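Local coordinates for putative snRNP Sm-like protein (Pyrococcus abyssi, PDB 1H64) that probably binds RNA and assembles into a heptamer of identical Sm-fold subunits, at residues L18-K23 / N66-S71; L38-A43 / I60-D65. All blocks are in the same frame, centred on the assembly; numbering follows the deposited sequence.

From the N-terminal helix 5-11 the chain enters strand 16-21, which from Leu18 on takes part in interaction 1; its partner strand 67-72 is the last strand of the chain, so this contact closes a loop holding most of the fold. After the long strand 25-34 the chain reaches residues 38-43, which pair with 60-65 in interaction 2. This shorter loop is nested entirely inside the first. Residues 60-65 lead through a short 3-10 turn into 66-71. Interaction 1 joins the first and last strands, interaction 2 joins 40-42 to 60-62, and the two contacts, centred about 10 Å apart, pack together where Val19 meets Leu42 and Ile62, and Ile70 meets Val40.

Interaction 1 of 2, residues L18-K23 / N66-S71; sequences LVILKK and NVLAIS
Val19 and Val67 meet methyl to methyl, CG1 of Val19 lying 3.7 Å from CG2 of Val67, with the two side chains crossing at about a right angle. Val19 CG1 stands anti to its backbone N (chi1 179°), a rotamer that carries CG2 toward Ile70 CG1. Ile20 points to the other face, shared with Leu18, Ala69 and Ser71. There its CG2 reaches Leu68 CD2 at 3.9 Å, while Leu68 CB sits over the Ile20 carbonyl oxygen. That oxygen takes two amides: Leu68 N at 2.8 Å in the carbonyl plane, and Ala69 N at 3.3 Å, tilted from it. The pairing is a classic beta bulge, set where the first and last strands of the strongly bent Sm sheet, an SH3-like barrel, lie antiparallel side by side. Beyond the bulge the Leu21 and Val67 side chains diverge, though Leu21 CD2 still lies 4.2 Å from Val67 CG2. The extended Lys22 chain passes across the Asn66 carbonyl, its CG 3.2 Å from Asn66 O, and a water that donates to this oxygen also contacts Lys22 N weakly. On the far edge Ala69 and Ile70 continue the sheet into a strand of the second subunit.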
loop_
_atom_site.group_PDB
_atom_site.type_symbol
_atom_site.label_atom_id
_atom_site.label_comp_id
_atom_site.label_asym_id
_atom_site.label_seq_id
_atom_site.Cartn_x
_atom_site.Cartn_y
_atom_site.Cartn_z
ATOM N N LEU C 18 24.944 -1.401 1.335
ATOM C CA LEU C 18 24.050 -2.194 2.165
ATOM C C LEU C 18 22.612 -1.762 1.809
ATOM O O LEU C 18 22.304 -0.567 1.843
ATOM C CB LEU C 18 24.324 -1.884 3.637
ATOM C CG LEU C 18 23.452 -2.524 4.722
ATOM C CD1 LEU C 18 23.492 -4.039 4.593
ATOM C CD2 LEU C 18 23.958 -2.098 6.099
ATOM N N VAL C 19 21.755 -2.709 1.434
ATOM C CA VAL C 19 20.357 -2.374 1.127
ATOM C C VAL C 19 19.514 -3.017 2.231
ATOM O O VAL C 19 19.403 -4.248 2.301
ATOM C CB VAL C 19 19.924 -2.921 -0.261
ATOM C CG1 VAL C 19 18.449 -2.579 -0.530
ATOM C CG2 VAL C 19 20.823 -2.336 -1.370
ATOM N N ILE C 20 18.948 -2.180 3.097
ATOM C CA ILE C 20 18.117 -2.620 4.209
ATOM C C ILE C 20 16.649 -2.706 3.789
ATOM O O ILE C 20 16.065 -1.727 3.301
ATOM C CB ILE C 20 18.231 -1.650 5.399
ATOM C CG1 ILE C 20 19.700 -1.471 5.788
ATOM C CG2 ILE C 20 17.444 -2.178 6.587
ATOM C CD1 ILE C 20 19.913 -0.474 6.921
ATOM N N LEU C 21 16.057 -3.882 3.971
ATOM C CA LEU C 21 14.666 -4.082 3.602
ATOM C C LEU C 21 13.766 -3.908 4.821
ATOM O O LEU C 21 14.229 -3.939 5.958
ATOM C CB LEU C 21 14.500 -5.469 2.975
ATOM C CG LEU C 21 15.484 -5.665 1.811
ATOM C CD1 LEU C 21 15.600 -7.129 1.485
ATOM C CD2 LEU C 21 15.035 -4.854 0.586
ATOM N N LYS C 22 12.477 -3.705 4.575
ATOM C CA LYS C 22 11.506 -3.498 5.647
ATOM C C LYS C 22 11.298 -4.736 6.523
ATOM O O LYS C 22 10.191 -4.973 6.998
ATOM C CB LYS C 22 10.162 -3.073 5.043
ATOM C CG LYS C 22 10.287 -2.007 3.960
ATOM C CD LYS C 22 8.922 -1.560 3.432
ATOM C CE LYS C 22 9.065 -0.521 2.322
ATOM N NZ LYS C 22 7.731 0.019 1.902
ATOM N N LYS C 23 12.356 -5.510 6.762
ATOM C CA LYS C 23 12.224 -6.731 7.561
ATOM C C LYS C 23 13.401 -7.103 8.475
ATOM O O LYS C 23 13.393 -8.185 9.072
ATOM C CB LYS C 23 11.950 -7.915 6.626
ATOM C CG LYS C 23 10.746 -7.741 5.707
ATOM C CD LYS C 23 9.436 -8.013 6.425
ATOM C CE LYS C 23 9.304 -9.486 6.785
ATOM N NZ LYS C 23 7.986 -9.797 7.405
ATOM N N ASN C 66 10.386 -1.934 -1.692
ATOM C CA ASN C 66 10.631 -2.783 -0.530
ATOM C C ASN C 66 11.770 -2.257 0.329
ATOM O O ASN C 66 12.015 -2.775 1.416
ATOM C CB ASN C 66 11.014 -4.195 -0.984
ATOM C CG ASN C 66 9.972 -4.822 -1.880
ATOM O OD1 ASN C 66 8.874 -5.146 -1.436
ATOM N ND2 ASN C 66 10.307 -4.984 -3.149
ATOM N N VAL C 67 12.462 -1.238 -0.156
ATOM C CA VAL C 67 13.628 -0.717 0.555
ATOM C C VAL C 67 13.361 0.283 1.667
ATOM O O VAL C 67 12.589 1.231 1.494
ATOM C CB VAL C 67 14.653 -0.084 -0.455
ATOM C CG1 VAL C 67 15.859 0.476 0.297
ATOM C CG2 VAL C 67 15.157 -1.147 -1.447
ATOM N N LEU C 68 13.989 0.054 2.822
ATOM C CA LEU C 68 13.876 0.965 3.959
ATOM C C LEU C 68 14.998 2.002 3.827
ATOM O O LEU C 68 14.778 3.215 3.942
ATOM C CB LEU C 68 14.053 0.213 5.285
ATOM C CG LEU C 68 14.135 1.096 6.536
ATOM C CD1 LEU C 68 12.776 1.720 6.809
ATOM C CD2 LEU C 68 14.583 0.270 7.753
ATOM N N ALA C 69 16.208 1.515 3.572
ATOM C CA ALA C 69 17.348 2.417 3.453
ATOM C C ALA C 69 18.495 1.783 2.697
ATOM O O ALA C 69 18.540 0.558 2.533
ATOM C CB ALA C 69 17.801 2.848 4.850
ATOM N N ILE C 70 19.410 2.630 2.221
ATOM C CA ILE C 70 20.602 2.170 1.507
ATOM C C ILE C 70 21.777 2.936 2.089
ATOM O O ILE C 70 21.709 4.161 2.270
ATOM C CB ILE C 70 20.556 2.459 -0.004
ATOM C CG1 ILE C 70 19.376 1.729 -0.642
ATOM C CG2 ILE C 70 21.862 2.031 -0.647
ATOM C CD1 ILE C 70 19.169 2.043 -2.102
ATOM N N SER C 71 22.850 2.210 2.388
ATOM C CA SER C 71 24.033 2.830 2.971
ATOM C C SER C 71 25.312 2.438 2.248
ATOM O O SER C 71 25.606 1.247 2.091
ATOM C CB SER C 71 24.176 2.431 4.439
ATOM O OG SER C 71 25.343 3.017 5.006
HETATM O O HOH W 1 11.060 -5.091 2.746
#

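Interaction 2 of 2, residues L38-A43 / I60-D65; sequences LNVVLA and IVIRGD
Asn39 reaches across to the turn at Arg63 and Gly64 with its carboxamide oxygen. Its CG stands anti to the carbonyl carbon (chi1 -69°), bringing OD1 within 2.7 Å of Gly64 N; that N-H lies in the amide plane and addresses a lone pair. A buried polar side chain thus takes the place of a further backbone rung. OD1 has a second donor in a water 2.8 Å away, which in turn accepts from Asp65 N, so the oxygen holds Gly64 N directly and Asp65 N through the water. The other half of the amide, ND2, donates to Asp35 OD2, fixing which way the group is flipped. Gly64 comes close alongside, its CA 3.3 Å from Leu38 O.

From here on the backbones satisfy each other. Val40 exchanges both its N-H and its carbonyl with Ile62, the bond from Ile62 N to Val40 O being 2.8 Å and nearly straight (168° at the hydrogen). Leu42 and Ile60 do the same two residues further along, while Val41 turns its backbone bonds to Ile32 and Gly33 of strand 25-34. Between the rungs, Val41 CG2 meets Val61 CG2 at 4.1 Å on one face. On the other, Val40 CG2 lies against Ile62 CB, and the tips of Leu42 and Ile62 touch, CD1 to CD1 at 3.8 Å.

Arg63 sends its guanidinium into the subunit interface, NE donating to Val67 O of the third subunit, and Val61 and Ile62 pair with a strand of that neighbouring subunit. The loop with Asp35 and Asn39 belongs to the Sm1 motif and the Arg63-Gly64 turn to Sm2; in related Sm rings their meeting forms the uridine-binding pocket, and a similar role is probable here.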
loop_
_atom_site.group_PDB
_atom_site.type_symbol
_atom_site.label_atom_id
_atom_site.label_comp_id
_atom_site.label_asym_id
_atom_site.label_seq_id
_atom_site.Cartn_x
_atom_site.Cartn_y
_atom_site.Cartn_z
ATOM N N LEU C 38 14.449 4.322 -7.310
ATOM C CA LEU C 38 15.362 3.728 -6.343
ATOM C C LEU C 38 15.391 2.202 -6.447
ATOM O O LEU C 38 15.683 1.497 -5.467
ATOM C CB LEU C 38 15.054 4.166 -4.914
ATOM C CG LEU C 38 15.277 5.661 -4.626
ATOM C CD1 LEU C 38 14.975 5.942 -3.169
ATOM C CD2 LEU C 38 16.709 6.064 -4.961
ATOM N N ASN C 39 15.075 1.688 -7.631
ATOM C CA ASN C 39 15.215 0.248 -7.858
ATOM C C ASN C 39 16.736 0.204 -8.036
ATOM O O ASN C 39 17.313 1.122 -8.636
ATOM C CB ASN C 39 14.551 -0.202 -9.160
ATOM C CG ASN C 39 13.032 -0.100 -9.111
ATOM O OD1 ASN C 39 12.412 -0.427 -8.101
ATOM N ND2 ASN C 39 12.431 0.343 -10.216
ATOM N N VAL C 40 17.401 -0.819 -7.505
ATOM C CA VAL C 40 18.857 -0.874 -7.642
ATOM C C VAL C 40 19.344 -2.218 -8.155
ATOM O O VAL C 40 18.630 -3.220 -8.088
ATOM C CB VAL C 40 19.579 -0.551 -6.296
ATOM C CG1 VAL C 40 19.274 0.893 -5.877
ATOM C CG2 VAL C 40 19.146 -1.531 -5.198
ATOM N N VAL C 41 20.558 -2.218 -8.702
ATOM C CA VAL C 41 21.147 -3.441 -9.234
ATOM C C VAL C 41 22.467 -3.651 -8.516
ATOM O O VAL C 41 23.287 -2.739 -8.460
ATOM C CB VAL C 41 21.435 -3.337 -10.756
ATOM C CG1 VAL C 41 22.002 -4.667 -11.252
ATOM C CG2 VAL C 41 20.153 -3.008 -11.528
ATOM N N LEU C 42 22.655 -4.839 -7.945
ATOM C CA LEU C 42 23.894 -5.143 -7.246
ATOM C C LEU C 42 24.568 -6.311 -7.953
ATOM O O LEU C 42 23.888 -7.153 -8.564
ATOM C CB LEU C 42 23.616 -5.555 -5.801
ATOM C CG LEU C 42 22.811 -4.608 -4.918
ATOM C CD1 LEU C 42 22.681 -5.234 -3.544
ATOM C CD2 LEU C 42 23.494 -3.269 -4.819
ATOM N N ALA C 43 25.898 -6.329 -7.891
ATOM C CA ALA C 43 26.700 -7.406 -8.476
ATOM C C ALA C 43 27.378 -8.139 -7.305
ATOM O O ALA C 43 27.667 -7.523 -6.274
ATOM C CB ALA C 43 27.753 -6.825 -9.433
ATOM N N ILE C 60 21.741 -8.989 -8.993
ATOM C CA ILE C 60 20.345 -8.964 -8.569
ATOM C C ILE C 60 19.719 -7.569 -8.658
ATOM O O ILE C 60 20.336 -6.582 -8.267
ATOM C CB ILE C 60 20.193 -9.472 -7.121
ATOM C CG1 ILE C 60 18.709 -9.609 -6.772
ATOM C CG2 ILE C 60 20.875 -8.521 -6.146
ATOM C CD1 ILE C 60 18.451 -10.258 -5.431
ATOM N N VAL C 61 18.496 -7.526 -9.179
ATOM C CA VAL C 61 17.733 -6.279 -9.311
ATOM C C VAL C 61 16.744 -6.267 -8.143
ATOM O O VAL C 61 15.919 -7.171 -8.022
ATOM C CB VAL C 61 16.968 -6.240 -10.646
ATOM C CG1 VAL C 61 16.241 -4.872 -10.797
ATOM C CG2 VAL C 61 17.936 -6.441 -11.796
ATOM N N ILE C 62 16.854 -5.254 -7.283
ATOM C CA ILE C 62 16.014 -5.096 -6.107
ATOM C C ILE C 62 15.011 -3.953 -6.328
ATOM O O ILE C 62 15.412 -2.845 -6.694
ATOM C CB ILE C 62 16.875 -4.733 -4.888
ATOM C CG1 ILE C 62 17.924 -5.840 -4.631
ATOM C CG2 ILE C 62 16.006 -4.584 -3.658
ATOM C CD1 ILE C 62 18.898 -5.487 -3.488
ATOM N N ARG C 63 13.724 -4.195 -6.095
ATOM C CA ARG C 63 12.761 -3.109 -6.307
ATOM C C ARG C 63 12.758 -2.137 -5.137
ATOM O O ARG C 63 12.689 -2.527 -3.975
ATOM C CB ARG C 63 11.352 -3.668 -6.569
ATOM C CG ARG C 63 11.129 -4.131 -8.040
ATOM C CD ARG C 63 9.636 -4.056 -8.379
ATOM N NE ARG C 63 8.935 -4.476 -7.189
ATOM C CZ ARG C 63 7.923 -3.844 -6.615
ATOM N NH1 ARG C 63 7.408 -2.720 -7.112
ATOM N NH2 ARG C 63 7.482 -4.327 -5.479
ATOM N N GLY C 64 12.820 -0.845 -5.449
ATOM C CA GLY C 64 12.844 0.166 -4.399
ATOM C C GLY C 64 11.677 0.231 -3.416
ATOM O O GLY C 64 11.847 0.663 -2.272
ATOM N N ASP C 65 10.493 -0.206 -3.838
ATOM C CA ASP C 65 9.326 -0.154 -2.968
ATOM C C ASP C 65 9.474 -0.965 -1.682
ATOM O O ASP C 65 8.772 -0.717 -0.699
ATOM C CB ASP C 65 8.078 -0.605 -3.733
ATOM C CG ASP C 65 6.792 -0.375 -2.939
ATOM O OD1 ASP C 65 6.117 -1.364 -2.572
ATOM O OD2 ASP C 65 6.466 0.799 -2.671
HETATM O O HOH W 2 9.927 -0.068 -6.927
#